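Local coordinates for protein glucokinase (Enterococcus faecalis, PDB 2QM1) that probably phosphorylates glucose with ATP, as a zinc-binding sugar kinase of the ROK family, at residues Asp136-Thr141 against Leu261-Val266; Phe278-Val283 against Thr299-Ala304; Val69-Gly74 against Ser106-Pro111; Lys7-Asp12 against Phe20-Thr25; Glu212-Ile217 against Asp236-Met241. One frame throughout, in Å; residues are numbered along the deposited sequence. Where two conformers were deposited one is given.

Contact 1. Residues Asp136-Thr141 against Leu261-Val266; sequences DVIFIT and LNPDSV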
# COMPACT_ATOMS: atom_id res chain seq x y z
N ASP B 136 0.50 4.04 11.03
CA ASP B 136 0.40 3.04 10.00
C ASP B 136 -0.50 1.90 10.46
O ASP B 136 -0.08 1.06 11.26
CB ASP B 136 1.81 2.55 9.56
CG ASP B 136 2.70 3.72 9.10
OD1 ASP B 136 2.61 4.14 7.93
OD2 ASP B 136 3.46 4.25 9.94
N VAL B 137 -1.73 1.91 9.96
CA VAL B 137 -2.77 0.90 10.34
C VAL B 137 -3.57 0.51 9.11
O VAL B 137 -4.04 1.38 8.36
CB VAL B 137 -3.77 1.41 11.42
CG1 VAL B 137 -4.77 0.30 11.82
CG2 VAL B 137 -3.05 1.87 12.66
N ILE B 138 -3.74 -0.79 8.90
CA ILE B 138 -4.65 -1.29 7.86
C ILE B 138 -5.90 -1.91 8.48
O ILE B 138 -5.81 -2.76 9.38
CB ILE B 138 -3.95 -2.24 6.91
CG1 ILE B 138 -2.77 -1.50 6.23
CG2 ILE B 138 -4.88 -2.77 5.87
CD1 ILE B 138 -1.76 -2.42 5.45
N PHE B 139 -7.06 -1.42 8.05
CA PHE B 139 -8.35 -2.00 8.43
C PHE B 139 -8.90 -2.85 7.28
O PHE B 139 -8.98 -2.39 6.14
CB PHE B 139 -9.37 -0.91 8.83
CG PHE B 139 -10.69 -1.46 9.31
CD1 PHE B 139 -10.76 -2.28 10.44
CD2 PHE B 139 -11.86 -1.15 8.65
CE1 PHE B 139 -11.95 -2.80 10.89
CE2 PHE B 139 -13.09 -1.67 9.10
CZ PHE B 139 -13.12 -2.51 10.22
N ILE B 140 -9.26 -4.10 7.61
CA ILE B 140 -10.00 -4.98 6.71
C ILE B 140 -11.34 -5.45 7.34
O ILE B 140 -11.37 -6.04 8.43
CB ILE B 140 -9.14 -6.19 6.26
CG1 ILE B 140 -9.99 -7.24 5.58
CG2 ILE B 140 -8.48 -6.87 7.44
CD1 ILE B 140 -10.62 -6.79 4.33
N THR B 141 -12.44 -5.19 6.64
CA THR B 141 -13.76 -5.57 7.14
C THR B 141 -14.39 -6.69 6.31
O THR B 141 -14.52 -6.59 5.10
CB THR B 141 -14.70 -4.36 7.29
OG1 THR B 141 -15.99 -4.79 7.78
CG2 THR B 141 -14.83 -3.62 5.99
N LEU B 261 3.60 -2.52 2.95
CA LEU B 261 3.23 -1.34 3.75
C LEU B 261 3.76 -1.36 5.20
O LEU B 261 3.87 -0.32 5.84
CB LEU B 261 1.71 -1.19 3.79
CG LEU B 261 1.06 -0.76 2.45
CD1 LEU B 261 -0.46 -0.98 2.36
CD2 LEU B 261 1.44 0.68 2.21
N ASN B 262 4.06 -2.56 5.70
CA ASN B 262 4.61 -2.71 7.04
C ASN B 262 3.84 -1.93 8.13
O ASN B 262 4.45 -1.23 8.92
CB ASN B 262 6.08 -2.26 7.08
CG ASN B 262 6.77 -2.65 8.39
OD1 ASN B 262 6.35 -3.62 9.09
ND2 ASN B 262 7.79 -1.94 8.74
N PRO B 263 2.52 -2.06 8.22
CA PRO B 263 1.78 -1.21 9.17
C PRO B 263 2.02 -1.66 10.60
O PRO B 263 2.50 -2.75 10.82
CB PRO B 263 0.31 -1.45 8.78
CG PRO B 263 0.34 -2.91 8.36
CD PRO B 263 1.64 -3.04 7.57
N ASP B 264 1.71 -0.85 11.58
CA ASP B 264 1.92 -1.32 12.97
C ASP B 264 0.97 -2.50 13.20
O ASP B 264 1.30 -3.50 13.85
CB ASP B 264 1.68 -0.22 13.98
CG ASP B 264 1.74 -0.73 15.42
OD1 ASP B 264 0.73 -0.55 16.14
OD2 ASP B 264 2.76 -1.33 15.81
N SER B 265 -0.22 -2.38 12.62
CA SER B 265 -1.18 -3.48 12.68
C SER B 265 -2.12 -3.55 11.45
O SER B 265 -2.36 -2.54 10.78
CB SER B 265 -2.01 -3.38 13.97
OG SER B 265 -2.92 -2.30 13.93
N VAL B 266 -2.57 -4.76 11.18
CA VAL B 266 -3.74 -5.07 10.34
C VAL B 266 -4.89 -5.43 11.28
O VAL B 266 -4.80 -6.39 12.06
CB VAL B 266 -3.40 -6.22 9.36
CG1 VAL B 266 -4.62 -6.71 8.51
CG2 VAL B 266 -2.21 -5.77 8.45
O HOH W 1 2.41 1.94 5.89
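Asp136 OD1 is gripped by two donors, the backbone N of Ala153 and a water. The water lies 3.0 Å from Asp136 OD1 and gives its other proton to Leu261 O, 2.7 Å away. The carboxylate is turned beside the backbone N of its own residue (chi1 -56°), so it leads away from Pro263, although CB faces that proline.

The carbonyl of Asp136 is used as well. Asp136 O takes the N-H of Asp264 at 2.6 Å, with the donor above the carbonyl plane and not on a lone pair. The next bond is straighter: Ile138 N gives to Ser265 O at 2.9 Å, at 171° and in the carbonyl plane. It belongs to the parallel pairing of strands 137-142 and 265-269. These are neighbours in a mixed five-stranded sheet of order 3-2-1-4-5, the ribonuclease H-like fold of the actin-type ATPase clan. Asn262, with positive phi, ends the long helix 237-261 just before the strand.

Ile138 carries the apolar part. Its CG1 lies beside the backbone N, and its tip CD1 reaches Leu261 CD1 at 3.6 Å. The two side chains cross at about a right angle. The same CD1 touches Pro263 CG at 3.6 Å. Further along the same sheet face, Ile140 CG2 lies beside Val266 CG1 at 4.0 Å, the two side chains pointing the same way. The side chain of Ile140 is also about 9 Å from the bound magnesium ion. Leu157 of the second subunit packs on Leu261, and Gly159 of that subunit on Asp136.

Contact 2. Residues Phe278-Val283 against Thr299-Ala304; sequences FLRSRV and TKIKLA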
# COMPACT_ATOMS: atom_id res chain seq x y z
N PHE B 278 -10.08 -17.34 17.49
CA PHE B 278 -9.85 -18.53 16.68
C PHE B 278 -9.58 -18.14 15.22
O PHE B 278 -8.71 -18.71 14.57
CB PHE B 278 -11.07 -19.45 16.79
CG PHE B 278 -10.90 -20.77 16.12
CD1 PHE B 278 -11.28 -20.93 14.78
CD2 PHE B 278 -10.38 -21.85 16.82
CE1 PHE B 278 -11.13 -22.15 14.15
CE2 PHE B 278 -10.22 -23.09 16.20
CZ PHE B 278 -10.59 -23.24 14.86
N LEU B 279 -10.33 -17.16 14.73
CA LEU B 279 -10.05 -16.52 13.44
C LEU B 279 -8.76 -15.69 13.42
O LEU B 279 -7.99 -15.84 12.51
CB LEU B 279 -11.22 -15.65 12.98
CG LEU B 279 -10.88 -14.65 11.86
CD1 LEU B 279 -10.70 -15.38 10.54
CD2 LEU B 279 -11.98 -13.61 11.74
N ARG B 280 -8.51 -14.85 14.42
CA ARG B 280 -7.29 -14.01 14.44
C ARG B 280 -6.04 -14.88 14.38
O ARG B 280 -5.14 -14.62 13.60
CB ARG B 280 -7.23 -13.12 15.69
CG ARG B 280 -6.26 -11.93 15.58
CD ARG B 280 -5.81 -11.55 16.92
NE ARG B 280 -5.21 -12.72 17.54
CZ ARG B 280 -3.93 -13.07 17.38
NH1 ARG B 280 -3.09 -12.30 16.66
NH2 ARG B 280 -3.52 -14.18 17.98
N SER B 281 -6.08 -15.98 15.11
CA SER B 281 -4.97 -16.88 15.17
C SER B 281 -4.61 -17.47 13.81
O SER B 281 -3.41 -17.50 13.45
CB SER B 281 -5.27 -17.99 16.18
OG SER B 281 -4.08 -18.23 16.90
N ARG B 282 -5.62 -17.90 13.05
CA ARG B 282 -5.38 -18.63 11.83
C ARG B 282 -4.96 -17.64 10.77
O ARG B 282 -4.13 -17.95 9.91
CB ARG B 282 -6.60 -19.50 11.49
CG ARG B 282 -6.53 -20.84 12.27
CD ARG B 282 -7.81 -21.33 12.89
NE ARG B 282 -7.61 -21.58 14.33
CZ ARG B 282 -7.19 -22.72 14.86
NH1 ARG B 282 -7.03 -22.85 16.18
NH2 ARG B 282 -6.91 -23.75 14.07
N VAL B 283 -5.47 -16.42 10.86
CA VAL B 283 -5.02 -15.40 9.95
C VAL B 283 -3.54 -15.12 10.22
O VAL B 283 -2.69 -15.16 9.28
CB VAL B 283 -5.90 -14.14 9.92
CG1 VAL B 283 -5.27 -13.15 8.94
CG2 VAL B 283 -7.28 -14.55 9.43
N THR B 299 4.76 -6.17 12.28
CA THR B 299 3.33 -5.98 11.99
C THR B 299 2.45 -6.99 12.75
O THR B 299 2.73 -8.19 12.75
CB THR B 299 3.02 -5.98 10.48
OG1 THR B 299 3.73 -4.87 9.82
CG2 THR B 299 1.48 -5.82 10.25
N LYS B 300 1.45 -6.46 13.47
CA LYS B 300 0.61 -7.34 14.32
C LYS B 300 -0.76 -7.57 13.72
O LYS B 300 -1.35 -6.65 13.14
CB LYS B 300 0.48 -6.75 15.72
CG LYS B 300 1.86 -6.63 16.43
CD LYS B 300 1.75 -5.93 17.77
CE LYS B 300 1.84 -4.40 17.61
NZ LYS B 300 2.69 -3.90 18.74
N ILE B 301 -1.27 -8.80 13.86
CA ILE B 301 -2.64 -9.13 13.39
C ILE B 301 -3.63 -8.98 14.58
O ILE B 301 -3.55 -9.70 15.57
CB ILE B 301 -2.73 -10.53 12.73
CG1 ILE B 301 -1.79 -10.67 11.51
CG2 ILE B 301 -4.18 -10.85 12.31
CD1 ILE B 301 -1.82 -9.40 10.47
N LYS B 302 -4.55 -8.02 14.45
CA LYS B 302 -5.47 -7.65 15.53
C LYS B 302 -6.94 -7.84 15.12
O LYS B 302 -7.25 -7.91 13.92
CB LYS B 302 -5.21 -6.18 15.94
CG LYS B 302 -3.77 -5.88 16.38
CD LYS B 302 -3.76 -4.57 17.15
CE LYS B 302 -2.36 -4.26 17.70
NZ LYS B 302 -2.27 -2.83 18.23
N LEU B 303 -7.82 -7.98 16.13
CA LEU B 303 -9.27 -7.91 15.94
C LEU B 303 -9.79 -6.49 16.18
O LEU B 303 -9.21 -5.73 16.97
CB LEU B 303 -9.96 -8.82 16.91
CG LEU B 303 -9.82 -10.32 16.75
CD1 LEU B 303 -10.28 -10.94 18.07
CD2 LEU B 303 -10.65 -10.81 15.56
N ALA B 304 -10.86 -6.10 15.47
CA ALA B 304 -11.44 -4.75 15.68
C ALA B 304 -11.99 -4.69 17.10
O ALA B 304 -12.51 -5.71 17.59
CB ALA B 304 -12.57 -4.53 14.72
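Arg280 starts out from the helix with CG anti to its backbone N (chi1 -161°) and then bends at chi3 (57°). The bend swings the guanidinium along the strand. NH1 then meets Ile301 O at 2.9 Å, nearly straight at 164°. The oxygen lies close to the guanidinium plane, at its edge, and the N-H comes in the plane of the carbonyl. Two acidic residues of the same helix add to the grip: Glu277 makes a salt bridge with NE and Glu284 one with NH1. With NE and NH1 both held, the guanidinium is probably fixed in its rotation; the two glutamates would balance its charge.

The segments belong to helix 277-289 and strand 300-303. The axes of 278-283 and 300-303 run nearly antiparallel and come within 8.3 Å. The helix is part of the beta-alpha-beta crossover from strand 265-269 to its parallel neighbour, strand 300-303.

The aliphatic stem of Arg280 is packed too. Arg280 CB rests 4.0 Å from Leu303 CG, and Arg280 CG is 4.0 Å from Ile301 CG2. That methyl group is anti to the backbone N of Ile301. One helical turn on, Val283 CG1 approaches the same Ile301 CG2 at 4.2 Å.

Contact 3. Residues Val69-Gly74 against Ser106-Pro111; sequences VGIGMG and SALGIP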
# COMPACT_ATOMS: atom_id res chain seq x y z
N VAL B 69 -19.25 21.14 15.51
CA VAL B 69 -17.97 21.55 14.87
C VAL B 69 -18.02 21.14 13.39
O VAL B 69 -17.59 21.88 12.47
CB VAL B 69 -16.75 20.92 15.60
CG1 VAL B 69 -15.46 21.03 14.76
CG2 VAL B 69 -16.60 21.52 17.01
N GLY B 70 -18.59 19.97 13.17
CA GLY B 70 -19.03 19.58 11.83
C GLY B 70 -19.62 18.19 11.71
O GLY B 70 -19.87 17.50 12.71
N ILE B 71 -19.79 17.74 10.47
CA ILE B 71 -20.42 16.41 10.16
C ILE B 71 -19.44 15.63 9.30
O ILE B 71 -18.96 16.13 8.27
CB ILE B 71 -21.73 16.60 9.33
CG1 ILE B 71 -22.79 17.33 10.13
CG2 ILE B 71 -22.36 15.27 8.91
CD1 ILE B 71 -23.79 18.09 9.24
N GLY B 72 -19.17 14.39 9.70
CA GLY B 72 -18.45 13.46 8.84
C GLY B 72 -19.35 12.31 8.38
O GLY B 72 -20.19 11.84 9.13
N MSE B 73 -19.18 11.87 7.15
CA MSE B 73 -20.00 10.76 6.61
C MSE B 73 -19.17 9.67 5.90
O MSE B 73 -18.30 10.00 5.14
CB MSE B 73 -21.09 11.31 5.67
CG MSE B 73 -22.01 10.23 5.05
SE MSE B 73 -23.37 11.16 4.02
CE MSE B 73 -23.47 9.91 2.52
N GLY B 74 -19.45 8.40 6.16
CA GLY B 74 -18.97 7.32 5.37
C GLY B 74 -20.06 6.83 4.41
O GLY B 74 -21.22 6.76 4.78
N SER B 106 -24.94 22.55 2.00
CA SER B 106 -25.92 23.60 1.64
C SER B 106 -27.17 23.61 2.52
O SER B 106 -27.57 24.63 3.09
CB SER B 106 -26.31 23.47 0.18
OG SER B 106 -27.08 24.62 -0.18
N ALA B 107 -27.77 22.43 2.66
CA ALA B 107 -29.00 22.25 3.42
C ALA B 107 -28.83 22.51 4.92
O ALA B 107 -29.75 22.98 5.58
CB ALA B 107 -29.54 20.85 3.22
N LEU B 108 -27.66 22.17 5.45
CA LEU B 108 -27.50 22.08 6.90
C LEU B 108 -26.76 23.29 7.49
O LEU B 108 -26.99 23.65 8.63
CB LEU B 108 -26.84 20.75 7.28
CG LEU B 108 -27.67 19.65 7.96
CD1 LEU B 108 -29.23 19.85 7.88
CD2 LEU B 108 -27.25 18.17 7.65
N GLY B 109 -25.89 23.94 6.71
CA GLY B 109 -25.18 25.12 7.23
C GLY B 109 -24.14 24.78 8.30
O GLY B 109 -23.76 25.64 9.14
N ILE B 110 -23.68 23.55 8.27
CA ILE B 110 -22.58 23.13 9.12
C ILE B 110 -21.58 22.32 8.28
O ILE B 110 -21.99 21.51 7.45
CB ILE B 110 -23.07 22.39 10.40
CG1 ILE B 110 -22.63 20.95 10.46
CG2 ILE B 110 -24.56 22.56 10.64
CD1 ILE B 110 -21.57 20.77 11.42
N PRO B 111 -20.27 22.54 8.50
CA PRO B 111 -19.24 21.98 7.61
C PRO B 111 -19.31 20.45 7.52
O PRO B 111 -19.59 19.78 8.52
CB PRO B 111 -17.91 22.48 8.21
CG PRO B 111 -18.23 22.81 9.58
CD PRO B 111 -19.67 23.26 9.63
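Ile71 can be followed outward from the strand. Its CB sits 3.9 Å from Pro111 O. CG1 is turned beside the backbone N of Ile71 (chi1 -65°) and lies 3.6 Å from Ile110 CG1. The tip, Ile71 CD1, is closer still to Ile110 CG1, at 3.3 Å, tighter than usual van der Waals contact. Ile110 was modelled in two conformers and its torsions are unusual, so this closeness may partly reflect the model. Ile71 CD1 also meets Leu108 CD2 at 3.8 Å. Both partners cross Ile71 at about a right angle.

The backbone makes the polar link. Ile71 N gives its proton to Pro111 O at 2.8 Å, with an angle of 155° at the hydrogen. The donor lies nearly along the C=O axis. Gly70, having no CB, lets this carbonyl come in close: Gly70 CA is 3.4 Å from Pro111 O. The proline ring approaches the preceding peptide, with Pro111 CG 3.1 Å from Val69 O.

Gly109, with positive phi, is where the chain leaves helical geometry after Leu108. It then turns through Ile110 and Pro111 into strand 112-116, the parallel neighbour of strand 68-75 and an outermost strand of its sheet. Ile71 also pairs with Ala113 through the backbone, while Leu108 packs on Ile54 of helix 46-60.

The chemistry is therefore mostly apolar, with a single hydrogen bond across the segments. Together with the Ile71-Ala113 bonding, it helps set the register in which strand 112-116 joins the sheet. The CD1 methyl of Ile71 joins the strand to the helix end by apolar packing.

Contact 4. Residues Lys7-Asp12 against Phe20-Thr25; sequences KIIGID and FAILTT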
# COMPACT_ATOMS: atom_id res chain seq x y z
N LYS B 7 -19.65 19.47 19.72
CA LYS B 7 -20.13 18.18 19.24
C LYS B 7 -19.77 17.98 17.76
O LYS B 7 -19.59 18.95 17.00
CB LYS B 7 -21.65 18.05 19.43
CG LYS B 7 -22.16 18.21 20.91
CD LYS B 7 -23.69 18.27 20.95
CE LYS B 7 -24.27 18.44 22.40
NZ LYS B 7 -23.81 19.73 23.00
N ILE B 8 -19.61 16.72 17.38
CA ILE B 8 -19.41 16.36 15.97
C ILE B 8 -20.48 15.28 15.69
O ILE B 8 -20.93 14.58 16.61
CB ILE B 8 -17.95 15.86 15.69
CG1 ILE B 8 -17.63 14.68 16.60
CG2 ILE B 8 -16.93 16.98 15.96
CD1 ILE B 8 -16.20 14.35 16.65
N ILE B 9 -20.93 15.25 14.44
CA ILE B 9 -21.90 14.27 13.98
C ILE B 9 -21.20 13.28 13.03
O ILE B 9 -20.47 13.69 12.11
CB ILE B 9 -23.10 14.96 13.26
CG1 ILE B 9 -23.91 15.81 14.24
CG2 ILE B 9 -24.03 13.86 12.56
CD1 ILE B 9 -24.86 16.86 13.60
N GLY B 10 -21.41 11.99 13.26
CA GLY B 10 -20.96 10.98 12.27
C GLY B 10 -22.14 10.28 11.60
O GLY B 10 -23.14 10.02 12.24
N ILE B 11 -22.02 10.00 10.31
CA ILE B 11 -23.05 9.31 9.55
C ILE B 11 -22.41 8.07 8.96
O ILE B 11 -21.35 8.16 8.32
CB ILE B 11 -23.65 10.17 8.43
CG1 ILE B 11 -24.27 11.45 9.03
CG2 ILE B 11 -24.68 9.32 7.58
CD1 ILE B 11 -24.27 12.75 8.10
N ASP B 12 -23.07 6.95 9.17
CA ASP B 12 -22.67 5.68 8.60
C ASP B 12 -23.77 5.21 7.61
O ASP B 12 -24.75 4.55 7.98
CB ASP B 12 -22.35 4.71 9.75
CG ASP B 12 -21.97 3.34 9.27
OD1 ASP B 12 -21.97 3.14 8.04
OD2 ASP B 12 -21.70 2.46 10.13
N PHE B 20 -26.52 7.26 12.62
CA PHE B 20 -26.01 8.58 13.01
C PHE B 20 -25.51 8.51 14.44
O PHE B 20 -26.01 7.68 15.24
CB PHE B 20 -27.12 9.61 12.97
CG PHE B 20 -27.86 9.66 11.67
CD1 PHE B 20 -27.60 10.66 10.75
CD2 PHE B 20 -28.87 8.75 11.39
CE1 PHE B 20 -28.30 10.72 9.54
CE2 PHE B 20 -29.56 8.79 10.16
CZ PHE B 20 -29.29 9.79 9.26
N ALA B 21 -24.52 9.33 14.75
CA ALA B 21 -24.19 9.57 16.15
C ALA B 21 -23.76 10.98 16.32
O ALA B 21 -23.25 11.58 15.38
CB ALA B 21 -23.10 8.65 16.65
N ILE B 22 -23.91 11.45 17.56
CA ILE B 22 -23.39 12.69 18.04
C ILE B 22 -22.37 12.36 19.11
O ILE B 22 -22.63 11.59 20.04
CB ILE B 22 -24.48 13.60 18.60
CG1 ILE B 22 -25.37 14.11 17.45
CG2 ILE B 22 -23.87 14.76 19.32
CD1 ILE B 22 -26.68 14.61 17.93
N LEU B 23 -21.20 12.96 18.96
CA LEU B 23 -20.09 12.57 19.79
C LEU B 23 -19.43 13.80 20.34
O LEU B 23 -19.57 14.88 19.76
CB LEU B 23 -19.09 11.80 18.92
CG LEU B 23 -19.45 10.42 18.36
CD1 LEU B 23 -20.05 10.49 16.97
CD2 LEU B 23 -18.22 9.50 18.29
N THR B 24 -18.70 13.65 21.44
CA THR B 24 -17.82 14.73 21.91
C THR B 24 -16.65 14.81 20.95
O THR B 24 -16.39 13.85 20.19
CB THR B 24 -17.21 14.45 23.31
OG1 THR B 24 -16.34 13.32 23.22
CG2 THR B 24 -18.30 14.17 24.36
N THR B 25 -15.93 15.94 20.98
CA THR B 25 -14.78 16.10 20.12
C THR B 25 -13.68 15.10 20.45
O THR B 25 -12.82 14.90 19.64
CB THR B 25 -14.20 17.53 20.08
OG1 THR B 25 -13.73 17.90 21.39
CG2 THR B 25 -15.26 18.60 19.54
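Strands 7-13 and 17-24 form an antiparallel hairpin; the axes of 7-12 and 20-24 come within 4.7 Å, their directions 150° apart. Two hydrogen-bonded pairs hold them. Ile8 N gives to Leu23 O at 3.0 Å, and Leu23 N returns a bond to Ile8 O. Gly10 N to Ala21 O is the shortest bond, at 2.8 Å, and Ala21 N answers to Gly10 O.

The non-hydrogen-bonded pairs put Ile9, Ile11, Phe20 and Ile22 on one face. Ile9 CG1 and Ile22 CG1 lie side by side at 3.9 Å, both turned beside their own backbone N. Ile11 CG1 comes obliquely to Phe20 CD1 at 3.8 Å. Helix 46-60 packs on this end, and Trp33 stacks on the Phe20 ring.

Ile8, Gly10, Ala21 and Leu23 make the other face, toward helix 310-318. Ile8 CG1 takes the crowded place between N and carbonyl carbon (chi1 57°), which sends CD1 to within 3.6 Å of Thr24 O. At the start of the strand, Lys7 CD lies 3.9 Å from Ile22 CG2, while Lys7 NZ forms a salt bridge with Asp67.

In actin-clan kinases the turn of this first hairpin is the phosphate-binding loop, consistent with ATP binding here. Both faces are apolar. Ile8, Gly10, Ala21 and Leu23 pair their backbones across the hairpin, while Ile9 and Ile11 bond to strand 68-75. The hairpin thus suits a buried place between two helical layers.

Contact 5. Residues Glu212-Ile217 against Asp236-Met241; sequences ELKQAI and DHFALM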
# COMPACT_ATOMS: atom_id res chain seq x y z
N GLU B 212 -21.68 -32.05 11.00
CA GLU B 212 -22.85 -31.20 10.96
C GLU B 212 -22.73 -30.07 9.96
O GLU B 212 -23.74 -29.69 9.34
CB GLU B 212 -23.22 -30.66 12.34
CG GLU B 212 -24.74 -30.49 12.49
CD GLU B 212 -25.21 -30.51 13.93
OE1 GLU B 212 -24.91 -29.53 14.65
OE2 GLU B 212 -25.88 -31.49 14.33
N LEU B 213 -21.52 -29.52 9.80
CA LEU B 213 -21.30 -28.43 8.87
C LEU B 213 -21.45 -28.88 7.40
O LEU B 213 -22.07 -28.17 6.59
CB LEU B 213 -19.94 -27.73 9.07
CG LEU B 213 -19.66 -26.63 8.01
CD1 LEU B 213 -20.78 -25.60 7.96
CD2 LEU B 213 -18.32 -25.94 8.13
N LYS B 214 -20.85 -30.01 7.07
CA LYS B 214 -20.87 -30.49 5.71
C LYS B 214 -22.33 -30.75 5.27
O LYS B 214 -22.73 -30.35 4.18
CB LYS B 214 -20.02 -31.76 5.57
CG LYS B 214 -20.00 -32.32 4.14
CD LYS B 214 -19.74 -33.79 4.12
CE LYS B 214 -20.39 -34.50 2.94
NZ LYS B 214 -19.95 -34.06 1.59
N GLN B 215 -23.09 -31.42 6.13
CA GLN B 215 -24.50 -31.68 5.90
C GLN B 215 -25.29 -30.41 5.56
O GLN B 215 -26.03 -30.40 4.57
CB GLN B 215 -25.11 -32.38 7.10
CG GLN B 215 -24.69 -33.84 7.28
CD GLN B 215 -25.67 -34.62 8.14
OE1 GLN B 215 -25.27 -35.38 9.03
NE2 GLN B 215 -26.96 -34.45 7.88
N ALA B 216 -25.14 -29.36 6.37
CA ALA B 216 -25.90 -28.12 6.14
C ALA B 216 -25.47 -27.37 4.86
O ALA B 216 -26.31 -26.80 4.14
CB ALA B 216 -25.83 -27.21 7.31
N ILE B 217 -24.15 -27.34 4.62
CA ILE B 217 -23.61 -26.77 3.38
C ILE B 217 -24.20 -27.51 2.18
O ILE B 217 -24.78 -26.90 1.26
CB ILE B 217 -22.05 -26.83 3.38
CG1 ILE B 217 -21.47 -25.82 4.40
CG2 ILE B 217 -21.47 -26.65 1.98
CD1 ILE B 217 -21.68 -24.29 4.12
N ASP B 236 -15.04 -29.69 14.53
CA ASP B 236 -15.60 -30.22 13.28
C ASP B 236 -14.53 -30.23 12.19
O ASP B 236 -14.09 -29.16 11.71
CB ASP B 236 -16.80 -29.35 12.84
CG ASP B 236 -17.55 -29.89 11.62
OD1 ASP B 236 -18.78 -29.64 11.51
OD2 ASP B 236 -16.92 -30.52 10.75
N HIS B 237 -14.13 -31.45 11.80
CA HIS B 237 -13.00 -31.64 10.89
C HIS B 237 -13.26 -30.94 9.53
O HIS B 237 -12.33 -30.48 8.88
CB HIS B 237 -12.70 -33.12 10.70
CG HIS B 237 -12.04 -33.79 11.88
ND1 HIS B 237 -12.09 -33.29 13.16
CD2 HIS B 237 -11.37 -34.97 11.97
CE1 HIS B 237 -11.44 -34.10 13.98
NE2 HIS B 237 -11.00 -35.13 13.28
N PHE B 238 -14.53 -30.82 9.13
CA PHE B 238 -14.83 -30.12 7.90
C PHE B 238 -14.73 -28.62 8.07
O PHE B 238 -14.08 -27.96 7.27
CB PHE B 238 -16.20 -30.52 7.29
CG PHE B 238 -16.47 -29.87 5.94
CD1 PHE B 238 -15.60 -30.09 4.86
CD2 PHE B 238 -17.58 -29.04 5.76
CE1 PHE B 238 -15.81 -29.48 3.62
CE2 PHE B 238 -17.82 -28.44 4.52
CZ PHE B 238 -16.92 -28.65 3.44
N ALA B 239 -15.38 -28.07 9.09
CA ALA B 239 -15.21 -26.66 9.43
C ALA B 239 -13.75 -26.24 9.53
O ALA B 239 -13.40 -25.10 9.22
CB ALA B 239 -15.94 -26.34 10.70
N LEU B 240 -12.89 -27.16 9.94
CA LEU B 240 -11.47 -26.86 10.15
C LEU B 240 -10.73 -26.79 8.82
O LEU B 240 -9.75 -26.04 8.70
CB LEU B 240 -10.82 -27.93 11.07
CG LEU B 240 -11.17 -27.85 12.56
CD1 LEU B 240 -10.85 -29.15 13.31
CD2 LEU B 240 -10.46 -26.62 13.16
N MSE B 241 -11.18 -27.59 7.86
CA MSE B 241 -10.66 -27.56 6.49
C MSE B 241 -11.05 -26.23 5.81
O MSE B 241 -10.20 -25.63 5.14
CB MSE B 241 -11.19 -28.76 5.71
CG MSE B 241 -10.51 -29.04 4.37
SE MSE B 241 -11.38 -30.47 3.32
CE MSE B 241 -10.42 -31.92 4.19
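The Phe238 ring has Lys214 CG over one face. Ile217 CG1 stands at the edge, 4.5 Å from Phe238 CE2. Lys214 CB touches the ring too, 3.7 Å from Phe238 CD2. Leu213 CG comes in obliquely at 3.9 Å from the same Phe238 CD2, its side chain crossing Phe238 at about a right angle. Phe207 also meets the ring, the two planes at about 45°. The amine of Lys214 goes elsewhere, to a salt bridge with Asp218.

The second flat group is the carboxylate of Asp236. CG is anti to the backbone N (chi1 -174°), and its two oxygens serve two helices. OD1 uses its syn lone pair, on the side of OD2, to accept Leu213 N at 3.2 Å and 153°. OD2 turns back to its own chain. Through its anti lone pair Asp236 OD2 takes the N-H of Phe238 at 2.9 Å, and it has a weak further bond from Ala239 N. Packing is tight between Leu213 and the first turn of the second helix: Leu213 CD2 lies 3.4 Å from Ala239 CA and 3.5 Å from Ala239 CB. The residues Phe231 and Ala232 of helix 225-233 border Ala239.

The carboxylate lies at the first turns of two helices, so their N-terminal dipoles probably stabilise its negative charge. Asp236 is the N-cap of helix 237-261. The arrangement is an aspartate N-cap with a second bond into the first turn of helix 212-218, where the axes of segments 212-217 and 237-241 lie 71° apart.

Overall arrangement
Contacts 1 and 4 are buried strand pairings in the two separate five-stranded sheets, both of order 3-2-1-4-5, as in the duplicated ribonuclease H-like fold of the actin clan. Contact 1 is parallel, contact 4 antiparallel. Contact 3, buried and mainly apolar, adjoins contact 4: strands 7-13 and 68-75 are neighbours, joined by bonds such as Val69 N to Lys7 O. Contact 2 adjoins contact 1 in the same way through strand 265-269. It is only partly buried, and an arginine makes its one cross-segment bond. Contact 5 joins two helix starts and is peripheral, about 48 Å from contact 3 between centres. It touches contact 2 where Leu240 packs on Phe278.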